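Local coordinates for hydrazine synthase subunit gamma (Candidatus Kuenenia stuttgartiensis, PDB 5C2V), which reduces nitric oxide to hydroxylamine as the gamma subunit of hydrazine synthase, a diheme subunit of the complex that makes hydrazine from nitric oxide and ammonium, at residues P37-L42 with R143-I148. Residues are numbered along the deposited sequence; the frame is centred on the assembly and turned at random.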
ATOM      1  N   PRO C  37       1.082  25.006 -61.429  1.00 75.67           N
ATOM      2  CA  PRO C  37       0.876  24.320 -62.711  1.00 55.67           C
ATOM      3  C   PRO C  37       0.872  22.801 -62.562  1.00 56.60           C
ATOM      4  O   PRO C  37       1.749  22.239 -61.905  1.00 61.93           O
ATOM      5  CB  PRO C  37       2.066  24.790 -63.562  1.00 48.41           C
ATOM      6  CG  PRO C  37       3.024  25.436 -62.598  1.00 44.50           C
ATOM      7  CD  PRO C  37       2.172  25.990 -61.509  1.00 42.44           C
ATOM      8  N   PHE C  38      -0.122  22.155 -63.165  1.00 64.06           N
ATOM      9  CA  PHE C  38      -0.330  20.718 -63.014  1.00 51.64           C
ATOM     10  C   PHE C  38       0.856  19.902 -63.518  1.00 55.49           C
ATOM     11  O   PHE C  38       1.396  20.165 -64.592  1.00 55.78           O
ATOM     12  CB  PHE C  38      -1.605  20.293 -63.748  1.00 47.68           C
ATOM     13  CG  PHE C  38      -1.986  18.855 -63.525  1.00 64.26           C
ATOM     14  CD1 PHE C  38      -1.595  17.871 -64.420  1.00 60.12           C
ATOM     15  CD2 PHE C  38      -2.738  18.487 -62.422  1.00 70.71           C
ATOM     16  CE1 PHE C  38      -1.947  16.549 -64.217  1.00 54.59           C
ATOM     17  CE2 PHE C  38      -3.093  17.167 -62.214  1.00 55.55           C
ATOM     18  CZ  PHE C  38      -2.696  16.197 -63.112  1.00 50.94           C
ATOM     19  N   LYS C  39       1.255  18.913 -62.727  1.00 68.54           N
ATOM     20  CA  LYS C  39       2.313  17.989 -63.116  1.00 60.01           C
ATOM     21  C   LYS C  39       1.837  16.551 -62.941  1.00 67.11           C
ATOM     22  O   LYS C  39       1.553  16.113 -61.827  1.00 78.21           O
ATOM     23  CB  LYS C  39       3.581  18.240 -62.300  1.00 51.66           C
ATOM     24  CG  LYS C  39       4.186  19.620 -62.511  1.00 58.70           C
ATOM     25  CD  LYS C  39       5.509  19.768 -61.779  1.00 71.44           C
ATOM     26  CE  LYS C  39       6.116  21.141 -62.016  1.00 68.22           C
ATOM     27  NZ  LYS C  39       7.431  21.296 -61.332  1.00 74.99           N
ATOM     28  N   SER C  40       1.753  15.819 -64.047  1.00 62.91           N
ATOM     29  CA  SER C  40       1.217  14.464 -64.027  1.00 66.74           C
ATOM     30  C   SER C  40       2.268  13.440 -63.609  1.00 68.92           C
ATOM     31  O   SER C  40       1.970  12.253 -63.486  1.00 74.44           O
ATOM     32  CB  SER C  40       0.648  14.096 -65.399  1.00 52.53           C
ATOM     33  OG  SER C  40       1.655  14.124 -66.395  1.00 72.73           O
ATOM     34  N   GLU C  41       3.497  13.899 -63.400  1.00 58.69           N
ATOM     35  CA  GLU C  41       4.563  13.012 -62.951  1.00 64.73           C
ATOM     36  C   GLU C  41       4.587  12.902 -61.428  1.00 76.35           C
ATOM     37  O   GLU C  41       5.245  12.023 -60.871  1.00 72.00           O
ATOM     38  CB  GLU C  41       5.922  13.494 -63.470  1.00 60.93           C
ATOM     39  CG  GLU C  41       6.342  14.881 -62.997  1.00 65.13           C
ATOM     40  CD  GLU C  41       5.784  16.001 -63.859  1.00 88.12           C
ATOM     41  OE1 GLU C  41       4.855  15.741 -64.655  1.00 84.89           O
ATOM     42  OE2 GLU C  41       6.280  17.141 -63.745  1.00 88.19           O
ATOM     43  N   LEU C  42       3.869  13.801 -60.762  1.00 64.36           N
ATOM     44  CA  LEU C  42       3.808  13.813 -59.302  1.00 64.95           C
ATOM     45  C   LEU C  42       2.559  13.135 -58.734  1.00 57.14           C
ATOM     46  O   LEU C  42       2.392  13.061 -57.518  1.00 66.26           O
ATOM     47  CB  LEU C  42       3.882  15.251 -58.787  1.00 59.64           C
ATOM     48  CG  LEU C  42       5.124  16.050 -59.186  1.00 55.02           C
ATOM     49  CD1 LEU C  42       5.125  17.416 -58.520  1.00 42.79           C
ATOM     50  CD2 LEU C  42       6.386  15.277 -58.843  1.00 51.50           C
ATOM     51  N   ARG C 143       5.752  17.387 -51.528  1.00 49.06           N
ATOM     52  CA  ARG C 143       4.739  16.390 -51.195  1.00 45.65           C
ATOM     53  C   ARG C 143       3.334  16.985 -51.240  1.00 38.34           C
ATOM     54  O   ARG C 143       2.384  16.324 -51.671  1.00 48.01           O
ATOM     55  CB  ARG C 143       5.019  15.779 -49.819  1.00 50.42           C
ATOM     56  CG  ARG C 143       6.160  14.770 -49.828  1.00 58.08           C
ATOM     57  CD  ARG C 143       6.299  14.026 -48.505  1.00 51.29           C
ATOM     58  NE  ARG C 143       7.110  14.755 -47.534  1.00 58.14           N
ATOM     59  CZ  ARG C 143       6.644  15.269 -46.402  1.00 48.77           C
ATOM     60  NH1 ARG C 143       5.363  15.131 -46.084  1.00 29.42           N
ATOM     61  NH2 ARG C 143       7.461  15.915 -45.581  1.00 36.18           N
ATOM     62  N   LEU C 144       3.205  18.234 -50.805  1.00 42.17           N
ATOM     63  CA  LEU C 144       1.925  18.927 -50.873  1.00 48.39           C
ATOM     64  C   LEU C 144       1.495  19.109 -52.324  1.00 52.25           C
ATOM     65  O   LEU C 144       0.361  18.792 -52.685  1.00 44.06           O
ATOM     66  CB  LEU C 144       1.998  20.283 -50.169  1.00 39.65           C
ATOM     67  CG  LEU C 144       0.700  21.096 -50.185  1.00 50.26           C
ATOM     68  CD1 LEU C 144      -0.460  20.269 -49.651  1.00 37.76           C
ATOM     69  CD2 LEU C 144       0.855  22.383 -49.388  1.00 33.43           C
ATOM     70  N   GLU C 145       2.409  19.610 -53.151  1.00 44.83           N
ATOM     71  CA  GLU C 145       2.121  19.815 -54.568  1.00 60.47           C
ATOM     72  C   GLU C 145       1.723  18.507 -55.246  1.00 58.07           C
ATOM     73  O   GLU C 145       0.797  18.477 -56.055  1.00 51.78           O
ATOM     74  CB  GLU C 145       3.323  20.431 -55.285  1.00 52.32           C
ATOM     75  CG  GLU C 145       3.066  20.736 -56.753  1.00 71.58           C
ATOM     76  CD  GLU C 145       4.281  21.300 -57.461  1.00 80.31           C
ATOM     77  OE1 GLU C 145       5.338  21.443 -56.812  1.00 87.42           O
ATOM     78  OE2 GLU C 145       4.176  21.602 -58.669  1.00 69.07           O
ATOM     79  N   ALA C 146       2.424  17.429 -54.905  1.00 55.78           N
ATOM     80  CA  ALA C 146       2.121  16.110 -55.451  1.00 42.00           C
ATOM     81  C   ALA C 146       0.725  15.654 -55.036  1.00 51.73           C
ATOM     82  O   ALA C 146      -0.035  15.119 -55.849  1.00 52.97           O
ATOM     83  CB  ALA C 146       3.164  15.099 -55.003  1.00 42.97           C
ATOM     84  N   LEU C 147       0.398  15.873 -53.766  1.00 54.18           N
ATOM     85  CA  LEU C 147      -0.920  15.533 -53.239  1.00 54.30           C
ATOM     86  C   LEU C 147      -2.020  16.266 -54.004  1.00 48.67           C
ATOM     87  O   LEU C 147      -3.006  15.661 -54.444  1.00 52.73           O
ATOM     88  CB  LEU C 147      -0.992  15.863 -51.747  1.00 47.00           C
ATOM     89  CG  LEU C 147      -2.258  15.470 -50.987  1.00 52.99           C
ATOM     90  CD1 LEU C 147      -2.595  14.009 -51.226  1.00 45.85           C
ATOM     91  CD2 LEU C 147      -2.075  15.740 -49.501  1.00 58.19           C
ATOM     92  N   ILE C 148      -1.834  17.572 -54.173  1.00 58.83           N
ATOM     93  CA  ILE C 148      -2.786  18.394 -54.912  1.00 48.39           C
ATOM     94  C   ILE C 148      -2.904  17.923 -56.359  1.00 48.65           C
ATOM     95  O   ILE C 148      -3.994  17.925 -56.932  1.00 38.65           O
ATOM     96  CB  ILE C 148      -2.386  19.879 -54.882  1.00 54.94           C
ATOM     97  CG1 ILE C 148      -2.234  20.351 -53.436  1.00 57.64           C
ATOM     98  CG2 ILE C 148      -3.414  20.731 -55.612  1.00 35.08           C
ATOM     99  CD1 ILE C 148      -3.447  20.075 -52.578  1.00 60.32           C
TER
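Glu145 OE2 is approached from residues 37-42 by the chain of Lys39 and, more loosely, by Pro37 O. Lys39 brings the flank of its chain to it, CD lying 3.8 Å from Glu145 OE2, while Lys39 NZ stands 4.2 Å from that oxygen, too far to count as a salt bridge. The attraction between these opposite charges is therefore presumably diffuse, and the two side chains run obliquely past one another. Glu145 reaches the loop because its CG is anti to the backbone N (chi1 -177°) and the rest of its chain is extended. Its carboxylate carbon CD also meets a leucine methyl, Leu42 CD1, at 4.1 Å. A type I turn from Lys39 to Leu42, with a weak Leu42 N to Lys39 O bond, leads the loop into helix 43-51. At the end of the turn Leu42 CB packs on Ala146 CB at 3.9 Å, and the small alanine lets the backbones come close, Leu42 CA to Ala146 CA being 4.8 Å. This is the face of helix 141-152 turned to the loop, in the helical lobe that holds heme 1; Leu147, directed away from the loop, touches that heme. Arg143 bonds through its guanidinium to Gly19 O, Arg20 O and Gln49 OE1, the last on helix 43-51.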